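Local coordinates for protein ATP-dependent protease (Xanthomonas campestris pv. campestris, PDB 7CAY) that probably binds protein substrates through a fold like that of the N-terminal domain of Lon peptidases, at residues L8-L13 against G104-E109; P12-L17 against C49-G54; Y66-R71 against T90-V95. All blocks are in the same frame, centred on the assembly; numbering follows the deposited sequence.

Contact 1: residues L8-L13 against G104-E109; sequences LPLFPL and GLVVGE
Gly108 O takes the amide hydrogen of Leu8 at 2.9 Å (Leu8 N to Gly108 O), with an N-H...O angle of 168°. The return bond, Gly108 N to Leu8 O, is 3.0 Å, and the two close one hydrogen-bonded pair of this antiparallel pairing in the curled mixed sheet of the Lon N-terminal domain. Next comes Pro9 opposite Val107. It is a non-hydrogen-bonded pair, so no bond to Val107 is asked of Pro9 N, which has no hydrogen to give, and the backbones approach to 4.4 Å between Pro9 CA and Val107 CA. The other edge of residues 8-13 pairs with strand 47-51, so the segment is an interior strand of the sheet.

Further on, Leu10 N donates to Val106 O at 2.9 Å, the donor lying nearly in line with the carbonyl bond. The side chain of Leu10 shares its face of the sheet with those of Leu8 and Val106. Both leucines pack against Phe93 from strand 83-100, which places this face on the apolar interior. Leu10 has CG anti to its carbonyl carbon (chi1 -51°), which leaves CG 4.1 Å from Gly108 N; its CB lies 4.1 Å from Val106 CG1.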
ATOM      1  N   LEU A   8      -8.111   6.659  10.650  1.00 61.77           N
ATOM      2  CA  LEU A   8      -7.017   5.705  10.566  1.00 60.71           C
ATOM      3  C   LEU A   8      -5.688   6.441  10.691  1.00 61.13           C
ATOM      4  O   LEU A   8      -5.471   7.448   9.995  1.00 60.97           O
ATOM      5  CB  LEU A   8      -7.074   4.926   9.244  1.00 61.48           C
ATOM      6  CG  LEU A   8      -6.102   3.758   9.064  1.00 61.23           C
ATOM      7  CD1 LEU A   8      -6.494   2.586   9.954  1.00 62.86           C
ATOM      8  CD2 LEU A   8      -6.042   3.332   7.605  1.00 61.78           C
ATOM      9  N   PRO A   9      -4.785   5.988  11.560  1.00 62.20           N
ATOM     10  CA  PRO A   9      -3.457   6.610  11.634  1.00 61.87           C
ATOM     11  C   PRO A   9      -2.648   6.321  10.379  1.00 61.53           C
ATOM     12  O   PRO A   9      -2.619   5.191   9.882  1.00 61.93           O
ATOM     13  CB  PRO A   9      -2.823   5.957  12.869  1.00 61.00           C
ATOM     14  CG  PRO A   9      -3.971   5.358  13.632  1.00 62.71           C
ATOM     15  CD  PRO A   9      -4.972   4.960  12.596  1.00 63.83           C
ATOM     16  N   LEU A  10      -1.979   7.351   9.873  1.00 60.09           N
ATOM     17  CA  LEU A  10      -1.259   7.274   8.609  1.00 60.85           C
ATOM     18  C   LEU A  10       0.240   7.380   8.851  1.00 63.35           C
ATOM     19  O   LEU A  10       0.700   8.293   9.545  1.00 63.79           O
ATOM     20  CB  LEU A  10      -1.719   8.377   7.653  1.00 59.89           C
ATOM     21  CG  LEU A  10      -3.230   8.509   7.447  1.00 59.88           C
ATOM     22  CD1 LEU A  10      -3.538   9.551   6.381  1.00 59.85           C
ATOM     23  CD2 LEU A  10      -3.856   7.171   7.095  1.00 60.02           C
ATOM     24  N   PHE A  11       0.998   6.444   8.274  1.00 60.75           N
ATOM     25  CA  PHE A  11       2.455   6.437   8.342  1.00 61.86           C
ATOM     26  C   PHE A  11       3.035   6.944   7.033  1.00 64.98           C
ATOM     27  O   PHE A  11       2.680   6.429   5.963  1.00 63.66           O
ATOM     28  CB  PHE A  11       2.979   5.034   8.634  1.00 63.60           C
ATOM     29  CG  PHE A  11       3.008   4.692  10.097  1.00 64.68           C
ATOM     30  CD1 PHE A  11       1.891   4.892  10.889  1.00 65.67           C
ATOM     31  CD2 PHE A  11       4.152   4.166  10.679  1.00 65.43           C
ATOM     32  CE1 PHE A  11       1.912   4.579  12.234  1.00 66.61           C
ATOM     33  CE2 PHE A  11       4.177   3.846  12.026  1.00 66.10           C
ATOM     34  CZ  PHE A  11       3.057   4.054  12.804  1.00 66.80           C
ATOM     35  N   PRO A  12       3.916   7.937   7.077  1.00 64.21           N
ATOM     36  CA  PRO A  12       4.421   8.539   5.836  1.00 64.33           C
ATOM     37  C   PRO A  12       5.622   7.808   5.252  1.00 64.00           C
ATOM     38  O   PRO A  12       6.655   7.670   5.915  1.00 64.44           O
ATOM     39  CB  PRO A  12       4.800   9.954   6.283  1.00 65.08           C
ATOM     40  CG  PRO A  12       5.225   9.775   7.712  1.00 65.15           C
ATOM     41  CD  PRO A  12       4.383   8.653   8.277  1.00 64.77           C
ATOM     42  N   LEU A  13       5.504   7.351   4.006  1.00 60.63           N
ATOM     43  CA  LEU A  13       6.593   6.672   3.319  1.00 57.84           C
ATOM     44  C   LEU A  13       6.870   7.347   1.984  1.00 57.11           C
ATOM     45  O   LEU A  13       5.963   7.879   1.339  1.00 56.06           O
ATOM     46  CB  LEU A  13       6.286   5.185   3.085  1.00 57.18           C
ATOM     47  CG  LEU A  13       6.029   4.280   4.292  1.00 57.89           C
ATOM     48  CD1 LEU A  13       6.213   2.838   3.884  1.00 59.44           C
ATOM     49  CD2 LEU A  13       6.934   4.612   5.462  1.00 58.65           C
ATOM     50  N   GLY A 104       3.371  15.037  15.879  1.00 80.16           N
ATOM     51  CA  GLY A 104       3.721  14.835  14.486  1.00 77.27           C
ATOM     52  C   GLY A 104       2.946  13.731  13.799  1.00 73.81           C
ATOM     53  O   GLY A 104       2.884  13.712  12.562  1.00 74.89           O
ATOM     54  N   LEU A 105       2.356  12.808  14.555  1.00 75.29           N
ATOM     55  CA  LEU A 105       1.584  11.728  13.955  1.00 72.61           C
ATOM     56  C   LEU A 105       0.343  12.281  13.266  1.00 72.62           C
ATOM     57  O   LEU A 105      -0.339  13.166  13.792  1.00 73.97           O
ATOM     58  CB  LEU A 105       1.187  10.704  15.018  1.00 72.51           C
ATOM     59  N   VAL A 106       0.051  11.755  12.080  1.00 67.51           N
ATOM     60  CA  VAL A 106      -1.019  12.264  11.229  1.00 67.04           C
ATOM     61  C   VAL A 106      -2.144  11.236  11.192  1.00 65.73           C
ATOM     62  O   VAL A 106      -1.926  10.072  10.833  1.00 64.87           O
ATOM     63  CB  VAL A 106      -0.511  12.592   9.815  1.00 67.63           C
ATOM     64  CG1 VAL A 106       0.415  11.500   9.309  1.00 67.46           C
ATOM     65  CG2 VAL A 106      -1.677  12.785   8.862  1.00 69.10           C
ATOM     66  N   VAL A 107      -3.344  11.669  11.571  1.00 67.14           N
ATOM     67  CA  VAL A 107      -4.545  10.842  11.532  1.00 64.56           C
ATOM     68  C   VAL A 107      -5.420  11.336  10.391  1.00 64.74           C
ATOM     69  O   VAL A 107      -5.514  12.545  10.148  1.00 65.68           O
ATOM     70  CB  VAL A 107      -5.304  10.884  12.875  1.00 64.98           C
ATOM     71  CG1 VAL A 107      -6.519   9.967  12.839  1.00 64.08           C
ATOM     72  CG2 VAL A 107      -4.377  10.507  14.025  1.00 63.00           C
ATOM     73  N   GLY A 108      -6.052  10.402   9.684  1.00 60.94           N
ATOM     74  CA  GLY A 108      -6.895  10.768   8.565  1.00 61.53           C
ATOM     75  C   GLY A 108      -8.252  10.096   8.569  1.00 63.76           C
ATOM     76  O   GLY A 108      -8.358   8.891   8.819  1.00 64.45           O
ATOM     77  N   GLU A 109      -9.299  10.874   8.304  1.00 64.73           N
ATOM     78  CA  GLU A 109     -10.632  10.321   8.107  1.00 64.95           C
ATOM     79  C   GLU A 109     -10.694   9.686   6.724  1.00 61.56           C
ATOM     80  O   GLU A 109     -10.629  10.388   5.708  1.00 60.81           O
ATOM     81  CB  GLU A 109     -11.686  11.412   8.261  1.00 67.63           C
ATOM     82  CG  GLU A 109     -11.696  12.077   9.624  1.00 68.96           C
ATOM     83  CD  GLU A 109     -12.955  12.889   9.859  1.00 73.68           C
ATOM     84  OE1 GLU A 109     -13.770  13.005   8.916  1.00 76.25           O
ATOM     85  OE2 GLU A 109     -13.137  13.404  10.985  1.00 75.05           O
TER

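Contact 2: residues P12-L17 against C49-G54; sequences PLHSVL and CLILDG
Leu13 pairs with Leu50 in parallel register, bracketed by two backbone bonds: Leu13 N donates to Cys49 O at 3.1 Å, nearly straight at 173°, and Ile51 N donates to Leu13 O at 3.2 Å. Leu13 thus bridges the two residues flanking Leu50, while Pro12 stands beside Cys49.

Ile51 carries one half of the side-chain contact. Its CG2 branch packs against Pro12 CB at 3.5 Å, while the other branch reaches past Leu13 O to the imidazole of His14. There Ile51 CD1 sits over one face, 3.6 Å from the centroid of the His14 ring and displaced toward the rim on the ND1 side, a CH-pi contact between obliquely crossing side chains. Leu50 carries the other half. Its CG is anti to the backbone N (chi1 169°), and beyond it CD1 meets the backbone of His14 and Ser15, while CB and CD2 both touch Val16 CG1, each at 3.7 Å. Leu173 of helix 169-177 covers Leu50 and Val16 together, and Glu169 of that helix accepts the Val16 amide hydrogen.

On the face shared with Pro12, the buried Cys49 packs against Phe93 and Val95 of strand 83-100. The chain between the two strands runs through strand 22-27 and helix 30-42 before returning parallel to its start, a connection consistent with the PUA-like pseudobarrel of Lon N-terminal domains.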
ATOM      1  N   PRO A  12       3.916   7.937   7.077  1.00 64.21           N
ATOM      2  CA  PRO A  12       4.421   8.539   5.836  1.00 64.33           C
ATOM      3  C   PRO A  12       5.622   7.808   5.252  1.00 64.00           C
ATOM      4  O   PRO A  12       6.655   7.670   5.915  1.00 64.44           O
ATOM      5  CB  PRO A  12       4.800   9.954   6.283  1.00 65.08           C
ATOM      6  CG  PRO A  12       5.225   9.775   7.712  1.00 65.15           C
ATOM      7  CD  PRO A  12       4.383   8.653   8.277  1.00 64.77           C
ATOM      8  N   LEU A  13       5.504   7.351   4.006  1.00 60.63           N
ATOM      9  CA  LEU A  13       6.593   6.672   3.319  1.00 57.84           C
ATOM     10  C   LEU A  13       6.870   7.347   1.984  1.00 57.11           C
ATOM     11  O   LEU A  13       5.963   7.879   1.339  1.00 56.06           O
ATOM     12  CB  LEU A  13       6.286   5.185   3.085  1.00 57.18           C
ATOM     13  CG  LEU A  13       6.029   4.280   4.292  1.00 57.89           C
ATOM     14  CD1 LEU A  13       6.213   2.838   3.884  1.00 59.44           C
ATOM     15  CD2 LEU A  13       6.934   4.612   5.462  1.00 58.65           C
ATOM     16  N   HIS A  14       8.136   7.310   1.569  1.00 62.03           N
ATOM     17  CA  HIS A  14       8.563   7.869   0.291  1.00 60.69           C
ATOM     18  C   HIS A  14       8.299   6.933  -0.878  1.00 55.81           C
ATOM     19  O   HIS A  14       8.890   7.106  -1.950  1.00 54.18           O
ATOM     20  CB  HIS A  14      10.048   8.233   0.346  1.00 61.99           C
ATOM     21  CG  HIS A  14      10.345   9.412   1.219  1.00 61.47           C
ATOM     22  ND1 HIS A  14      10.241  10.712   0.772  1.00 62.03           N
ATOM     23  CD2 HIS A  14      10.738   9.490   2.512  1.00 61.45           C
ATOM     24  CE1 HIS A  14      10.563  11.538   1.751  1.00 62.13           C
ATOM     25  NE2 HIS A  14      10.867  10.822   2.818  1.00 61.79           N
ATOM     26  N   SER A  15       7.423   5.952  -0.687  1.00 56.40           N
ATOM     27  CA  SER A  15       7.066   5.000  -1.727  1.00 54.12           C
ATOM     28  C   SER A  15       5.710   4.412  -1.378  1.00 52.59           C
ATOM     29  O   SER A  15       5.441   4.123  -0.210  1.00 53.86           O
ATOM     30  CB  SER A  15       8.114   3.893  -1.855  1.00 53.64           C
ATOM     31  OG  SER A  15       8.292   3.237  -0.612  1.00 53.19           O
ATOM     32  N   VAL A  16       4.858   4.243  -2.388  1.00 51.26           N
ATOM     33  CA  VAL A  16       3.539   3.685  -2.127  1.00 51.08           C
ATOM     34  C   VAL A  16       3.671   2.200  -1.804  1.00 51.59           C
ATOM     35  O   VAL A  16       4.604   1.514  -2.252  1.00 51.43           O
ATOM     36  CB  VAL A  16       2.588   3.913  -3.318  1.00 52.56           C
ATOM     37  CG1 VAL A  16       2.833   5.281  -3.939  1.00 52.61           C
ATOM     38  CG2 VAL A  16       2.728   2.809  -4.353  1.00 53.46           C
ATOM     39  N   LEU A  17       2.747   1.705  -0.990  1.00 53.77           N
ATOM     40  CA  LEU A  17       2.661   0.289  -0.669  1.00 53.77           C
ATOM     41  C   LEU A  17       1.520  -0.318  -1.476  1.00 55.85           C
ATOM     42  O   LEU A  17       0.357   0.052  -1.288  1.00 55.36           O
ATOM     43  CB  LEU A  17       2.435   0.077   0.827  1.00 51.85           C
ATOM     44  CG  LEU A  17       2.302  -1.389   1.244  1.00 51.54           C
ATOM     45  CD1 LEU A  17       3.543  -2.176   0.840  1.00 51.16           C
ATOM     46  CD2 LEU A  17       2.059  -1.497   2.738  1.00 51.05           C
ATOM     47  N   CYS A  49       0.808   5.864   3.550  1.00 58.63           N
ATOM     48  CA  CYS A  49       0.546   6.815   2.481  1.00 57.81           C
ATOM     49  C   CYS A  49       1.857   7.388   1.966  1.00 57.81           C
ATOM     50  O   CYS A  49       2.744   7.734   2.751  1.00 57.11           O
ATOM     51  CB  CYS A  49      -0.357   7.956   2.956  1.00 58.54           C
ATOM     52  SG  CYS A  49      -2.115   7.565   2.971  1.00 59.96           S
ATOM     53  N   LEU A  50       1.975   7.480   0.647  1.00 53.23           N
ATOM     54  CA  LEU A  50       3.078   8.216   0.050  1.00 54.47           C
ATOM     55  C   LEU A  50       2.921   9.707   0.340  1.00 58.12           C
ATOM     56  O   LEU A  50       1.851  10.282   0.109  1.00 59.73           O
ATOM     57  CB  LEU A  50       3.123   7.963  -1.455  1.00 53.40           C
ATOM     58  CG  LEU A  50       4.066   8.858  -2.258  1.00 53.17           C
ATOM     59  CD1 LEU A  50       5.512   8.430  -2.068  1.00 53.87           C
ATOM     60  CD2 LEU A  50       3.688   8.868  -3.731  1.00 54.35           C
ATOM     61  N   ILE A  51       3.982  10.331   0.858  1.00 58.41           N
ATOM     62  CA  ILE A  51       3.944  11.756   1.189  1.00 62.12           C
ATOM     63  C   ILE A  51       4.390  12.592  -0.002  1.00 66.10           C
ATOM     64  O   ILE A  51       4.834  12.062  -1.028  1.00 66.05           O
ATOM     65  CB  ILE A  51       4.802  12.092   2.428  1.00 61.96           C
ATOM     66  CG1 ILE A  51       5.948  11.088   2.620  1.00 61.62           C
ATOM     67  CG2 ILE A  51       3.931  12.187   3.670  1.00 61.09           C
ATOM     68  CD1 ILE A  51       7.072  11.195   1.604  1.00 61.95           C
ATOM     69  N   LEU A  52       4.264  13.907   0.124  1.00 63.22           N
ATOM     70  CA  LEU A  52       4.719  14.819  -0.916  1.00 67.21           C
ATOM     71  C   LEU A  52       5.111  16.138  -0.262  1.00 70.62           C
ATOM     72  O   LEU A  52       4.748  17.221  -0.724  1.00 72.51           O
ATOM     73  CB  LEU A  52       3.649  15.027  -1.988  1.00 67.89           C
ATOM     74  CG  LEU A  52       2.294  14.332  -1.830  1.00 67.64           C
ATOM     75  CD1 LEU A  52       1.168  15.345  -1.823  1.00 68.65           C
ATOM     76  CD2 LEU A  52       2.077  13.297  -2.927  1.00 68.21           C
ATOM     77  N   ASP A  53       5.861  16.059   0.833  1.00 72.44           N
ATOM     78  CA  ASP A  53       6.172  17.228   1.651  1.00 74.92           C
ATOM     79  C   ASP A  53       7.502  17.885   1.286  1.00 76.72           C
ATOM     80  O   ASP A  53       8.253  18.287   2.182  1.00 76.59           O
ATOM     81  CB  ASP A  53       6.164  16.832   3.122  1.00 74.66           C
ATOM     82  N   GLY A  54       7.825  18.030  -0.001  1.00 76.09           N
ATOM     83  CA  GLY A  54       9.066  18.675  -0.409  1.00 77.98           C
ATOM     84  C   GLY A  54       9.905  17.959  -1.461  1.00 78.30           C
ATOM     85  O   GLY A  54      11.134  17.921  -1.356  1.00 79.22           O
TER

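Contact 3: residues Y66-R71 against T90-V95; sequences YGTEVR and TRRFRV
Glu69 runs alongside Arg91 and ends in a salt bridge with it. Its CB lies by the backbone, 3.4 Å from Arg91 O and close to Thr90 OG1, and CG, anti to the backbone N (chi1 -173°), also passes that hydroxyl. The chain stays extended to CD, near Arg91 NH2 and in the guanidinium plane at its edge. At the tip OE1 accepts two bonds from opposite faces of the carboxylate: Arg91 NE to Glu69 OE1 at 2.9 Å, and Thr90 OG1 to Glu69 OE1 at 3.0 Å on the anti side. OE2 takes Arg91 NH2 at 2.8 Å on its syn side, and Ser45 OG binds it too. The guanidinium thus grips side-on, one nitrogen to each oxygen, its plane turned 33° from the carboxylate. These bonds should restrain the carboxylate's rotation and probably favour its charged form; Trp112 adds a cation-pi contact to Arg91.

Toward the Tyr66 end, Gly67 and Phe93 exchange backbone bonds, and the Phe93 ring folds back over the glycine, with Gly67 CA 3.8 Å from the ring centroid. The bare backbone there lets the aromatic face lie against the strand. Tyr66 and Arg94 leave the opposite side of the sheet from Phe93 and point the same way. Arg94 CG packs 3.5 Å from Tyr66 CE2, whereas the Arg94 NE bond to Tyr66 OH is weak. Asp179 is the stronger partner of Arg94 and also holds Arg92, tying the sheet to the region after helix 169-177. Strands 66-74 and 83-100 follow each other as a beta hairpin within the Lon N-terminal fold.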
ATOM      1  N   TYR A  66      -4.632   8.588  -1.670  1.00 54.26           N
ATOM      2  CA  TYR A  66      -4.858   7.156  -1.532  1.00 54.53           C
ATOM      3  C   TYR A  66      -3.740   6.524  -0.717  1.00 51.71           C
ATOM      4  O   TYR A  66      -2.580   6.934  -0.813  1.00 50.34           O
ATOM      5  CB  TYR A  66      -4.957   6.472  -2.902  1.00 57.39           C
ATOM      6  CG  TYR A  66      -6.286   6.668  -3.592  1.00 61.19           C
ATOM      7  CD1 TYR A  66      -6.594   7.863  -4.228  1.00 62.47           C
ATOM      8  CD2 TYR A  66      -7.235   5.652  -3.612  1.00 63.94           C
ATOM      9  CE1 TYR A  66      -7.811   8.044  -4.861  1.00 65.56           C
ATOM     10  CE2 TYR A  66      -8.453   5.823  -4.245  1.00 66.93           C
ATOM     11  CZ  TYR A  66      -8.736   7.022  -4.865  1.00 68.26           C
ATOM     12  OH  TYR A  66      -9.949   7.198  -5.494  1.00 72.86           O
ATOM     13  N   GLY A  67      -4.102   5.524   0.088  1.00 50.12           N
ATOM     14  CA  GLY A  67      -3.147   4.792   0.893  1.00 52.12           C
ATOM     15  C   GLY A  67      -3.528   3.327   0.975  1.00 54.75           C
ATOM     16  O   GLY A  67      -4.547   2.901   0.429  1.00 58.22           O
ATOM     17  N   THR A  68      -2.694   2.563   1.678  1.00 62.03           N
ATOM     18  CA  THR A  68      -2.864   1.118   1.782  1.00 58.28           C
ATOM     19  C   THR A  68      -2.813   0.704   3.245  1.00 57.31           C
ATOM     20  O   THR A  68      -1.838   1.000   3.943  1.00 54.49           O
ATOM     21  CB  THR A  68      -1.787   0.376   0.986  1.00 54.99           C
ATOM     22  OG1 THR A  68      -1.790   0.832  -0.372  1.00 53.62           O
ATOM     23  CG2 THR A  68      -2.052  -1.108   1.005  1.00 55.06           C
ATOM     24  N   GLU A  69      -3.859   0.021   3.704  1.00 57.14           N
ATOM     25  CA  GLU A  69      -3.859  -0.527   5.053  1.00 58.45           C
ATOM     26  C   GLU A  69      -2.839  -1.654   5.160  1.00 58.40           C
ATOM     27  O   GLU A  69      -2.648  -2.430   4.220  1.00 59.97           O
ATOM     28  CB  GLU A  69      -5.251  -1.040   5.421  1.00 60.53           C
ATOM     29  CG  GLU A  69      -5.386  -1.468   6.874  1.00 61.40           C
ATOM     30  CD  GLU A  69      -6.696  -2.172   7.160  1.00 64.25           C
ATOM     31  OE1 GLU A  69      -7.090  -3.054   6.364  1.00 65.79           O
ATOM     32  OE2 GLU A  69      -7.338  -1.838   8.179  1.00 65.15           O
ATOM     33  N   VAL A  70      -2.181  -1.744   6.313  1.00 58.08           N
ATOM     34  CA  VAL A  70      -1.135  -2.735   6.529  1.00 58.88           C
ATOM     35  C   VAL A  70      -1.609  -3.764   7.543  1.00 61.43           C
ATOM     36  O   VAL A  70      -2.419  -3.476   8.433  1.00 60.42           O
ATOM     37  CB  VAL A  70       0.190  -2.092   6.998  1.00 58.50           C
ATOM     38  CG1 VAL A  70       0.640  -1.017   6.025  1.00 57.53           C
ATOM     39  CG2 VAL A  70       0.049  -1.524   8.403  1.00 58.00           C
ATOM     40  N   ARG A  71      -1.105  -4.983   7.386  1.00 61.31           N
ATOM     41  CA  ARG A  71      -1.168  -6.012   8.411  1.00 64.26           C
ATOM     42  C   ARG A  71       0.245  -6.255   8.917  1.00 63.49           C
ATOM     43  O   ARG A  71       1.165  -6.463   8.118  1.00 62.84           O
ATOM     44  CB  ARG A  71      -1.770  -7.312   7.873  1.00 68.28           C
ATOM     45  CG  ARG A  71      -1.803  -8.426   8.907  1.00 71.75           C
ATOM     46  CD  ARG A  71      -2.360  -9.728   8.358  1.00 76.50           C
ATOM     47  NE  ARG A  71      -1.490 -10.329   7.351  1.00 79.47           N
ATOM     48  CZ  ARG A  71      -1.855 -10.580   6.097  1.00 82.43           C
ATOM     49  NH1 ARG A  71      -3.085 -10.290   5.691  1.00 83.69           N
ATOM     50  NH2 ARG A  71      -0.994 -11.132   5.250  1.00 83.52           N
ATOM     51  N   THR A  90      -2.923  -4.544   2.621  1.00 62.91           N
ATOM     52  CA  THR A  90      -4.236  -5.166   2.641  1.00 62.91           C
ATOM     53  C   THR A  90      -5.187  -4.261   1.867  1.00 61.98           C
ATOM     54  O   THR A  90      -5.100  -4.200   0.628  1.00 62.52           O
ATOM     55  CB  THR A  90      -4.689  -5.433   4.083  1.00 62.07           C
ATOM     56  OG1 THR A  90      -4.767  -4.191   4.795  1.00 60.79           O
ATOM     57  CG2 THR A  90      -3.701  -6.347   4.787  1.00 61.41           C
ATOM     58  N   ARG A  91      -6.079  -3.529   2.528  1.00 60.88           N
ATOM     59  CA  ARG A  91      -7.103  -2.761   1.834  1.00 60.89           C
ATOM     60  C   ARG A  91      -6.601  -1.377   1.445  1.00 59.03           C
ATOM     61  O   ARG A  91      -5.732  -0.798   2.103  1.00 59.12           O
ATOM     62  CB  ARG A  91      -8.351  -2.618   2.704  1.00 62.22           C
ATOM     63  CG  ARG A  91      -9.063  -3.921   3.010  1.00 64.53           C
ATOM     64  CD  ARG A  91     -10.205  -3.678   3.980  1.00 66.07           C
ATOM     65  NE  ARG A  91      -9.726  -3.115   5.239  1.00 64.26           N
ATOM     66  CZ  ARG A  91     -10.519  -2.665   6.206  1.00 65.02           C
ATOM     67  NH1 ARG A  91     -11.836  -2.704   6.060  1.00 67.28           N
ATOM     68  NH2 ARG A  91      -9.995  -2.171   7.319  1.00 64.04           N
ATOM     69  N   ARG A  92      -7.168  -0.847   0.364  1.00 62.28           N
ATOM     70  CA  ARG A  92      -6.898   0.518  -0.061  1.00 60.11           C
ATOM     71  C   ARG A  92      -7.956   1.458   0.500  1.00 61.11           C
ATOM     72  O   ARG A  92      -9.117   1.081   0.682  1.00 63.43           O
ATOM     73  CB  ARG A  92      -6.873   0.622  -1.586  1.00 58.99           C
ATOM     74  CG  ARG A  92      -5.750  -0.147  -2.247  1.00 57.10           C
ATOM     75  CD  ARG A  92      -5.922  -0.179  -3.756  1.00 57.04           C
ATOM     76  NE  ARG A  92      -7.251  -0.649  -4.137  1.00 57.73           N
ATOM     77  CZ  ARG A  92      -8.180   0.109  -4.709  1.00 56.60           C
ATOM     78  NH1 ARG A  92      -7.931   1.379  -4.986  1.00 54.06           N
ATOM     79  NH2 ARG A  92      -9.361  -0.409  -5.011  1.00 59.26           N
ATOM     80  N   PHE A  93      -7.544   2.694   0.772  1.00 60.73           N
ATOM     81  CA  PHE A  93      -8.451   3.688   1.320  1.00 60.66           C
ATOM     82  C   PHE A  93      -8.215   5.031   0.647  1.00 59.49           C
ATOM     83  O   PHE A  93      -7.189   5.256  -0.001  1.00 55.82           O
ATOM     84  CB  PHE A  93      -8.299   3.824   2.843  1.00 59.83           C
ATOM     85  CG  PHE A  93      -6.900   4.123   3.294  1.00 57.64           C
ATOM     86  CD1 PHE A  93      -6.416   5.422   3.296  1.00 57.12           C
ATOM     87  CD2 PHE A  93      -6.072   3.108   3.741  1.00 57.31           C
ATOM     88  CE1 PHE A  93      -5.130   5.700   3.720  1.00 55.22           C
ATOM     89  CE2 PHE A  93      -4.785   3.380   4.169  1.00 55.65           C
ATOM     90  CZ  PHE A  93      -4.315   4.677   4.159  1.00 54.55           C
ATOM     91  N   ARG A  94      -9.190   5.922   0.811  1.00 58.56           N
ATOM     92  CA  ARG A  94      -9.102   7.298   0.343  1.00 59.71           C
ATOM     93  C   ARG A  94      -9.088   8.229   1.549  1.00 56.96           C
ATOM     94  O   ARG A  94      -9.898   8.069   2.467  1.00 57.96           O
ATOM     95  CB  ARG A  94     -10.277   7.645  -0.574  1.00 62.84           C
ATOM     96  CG  ARG A  94     -10.601   6.575  -1.592  1.00 65.50           C
ATOM     97  CD  ARG A  94     -11.567   7.087  -2.651  1.00 70.04           C
ATOM     98  NE  ARG A  94     -11.999   6.023  -3.552  1.00 73.44           N
ATOM     99  CZ  ARG A  94     -13.165   5.392  -3.456  1.00 77.60           C
ATOM    100  NH1 ARG A  94     -13.472   4.432  -4.317  1.00 80.15           N
ATOM    101  NH2 ARG A  94     -14.026   5.726  -2.503  1.00 79.20           N
ATOM    102  N   VAL A  95      -8.172   9.195   1.545  1.00 56.36           N
ATOM    103  CA  VAL A  95      -8.073  10.162   2.637  1.00 57.18           C
ATOM    104  C   VAL A  95      -9.070  11.280   2.344  1.00 61.98           C
ATOM    105  O   VAL A  95      -8.816  12.148   1.508  1.00 61.67           O
ATOM    106  CB  VAL A  95      -6.649  10.702   2.804  1.00 56.05           C
ATOM    107  CG1 VAL A  95      -6.544  11.523   4.076  1.00 55.69           C
ATOM    108  CG2 VAL A  95      -5.640   9.560   2.821  1.00 54.45           C
TER

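All three contacts belong to one mixed, curled sheet. Contacts 1 and 2 share strand 6-13, which pairs antiparallel with 106-112 on one edge and parallel with 47-51 on the other; their centres are about 11 Å apart. Contact 3 lies about 11 Å from contact 1 and 13 Å from contact 2, centre to centre, and strand 66-74 neighbours 47-51 while 83-100 neighbours 106-112. Along the chain contact 2 closes before contact 3 opens, and contact 3 is nested within the span closed by contact 1. Leu8, Leu10, Cys49 and Phe93 meet in a common core; strand 6-13 thus brings strands 47-51 and 106-112, far apart in the chain, into one sheet.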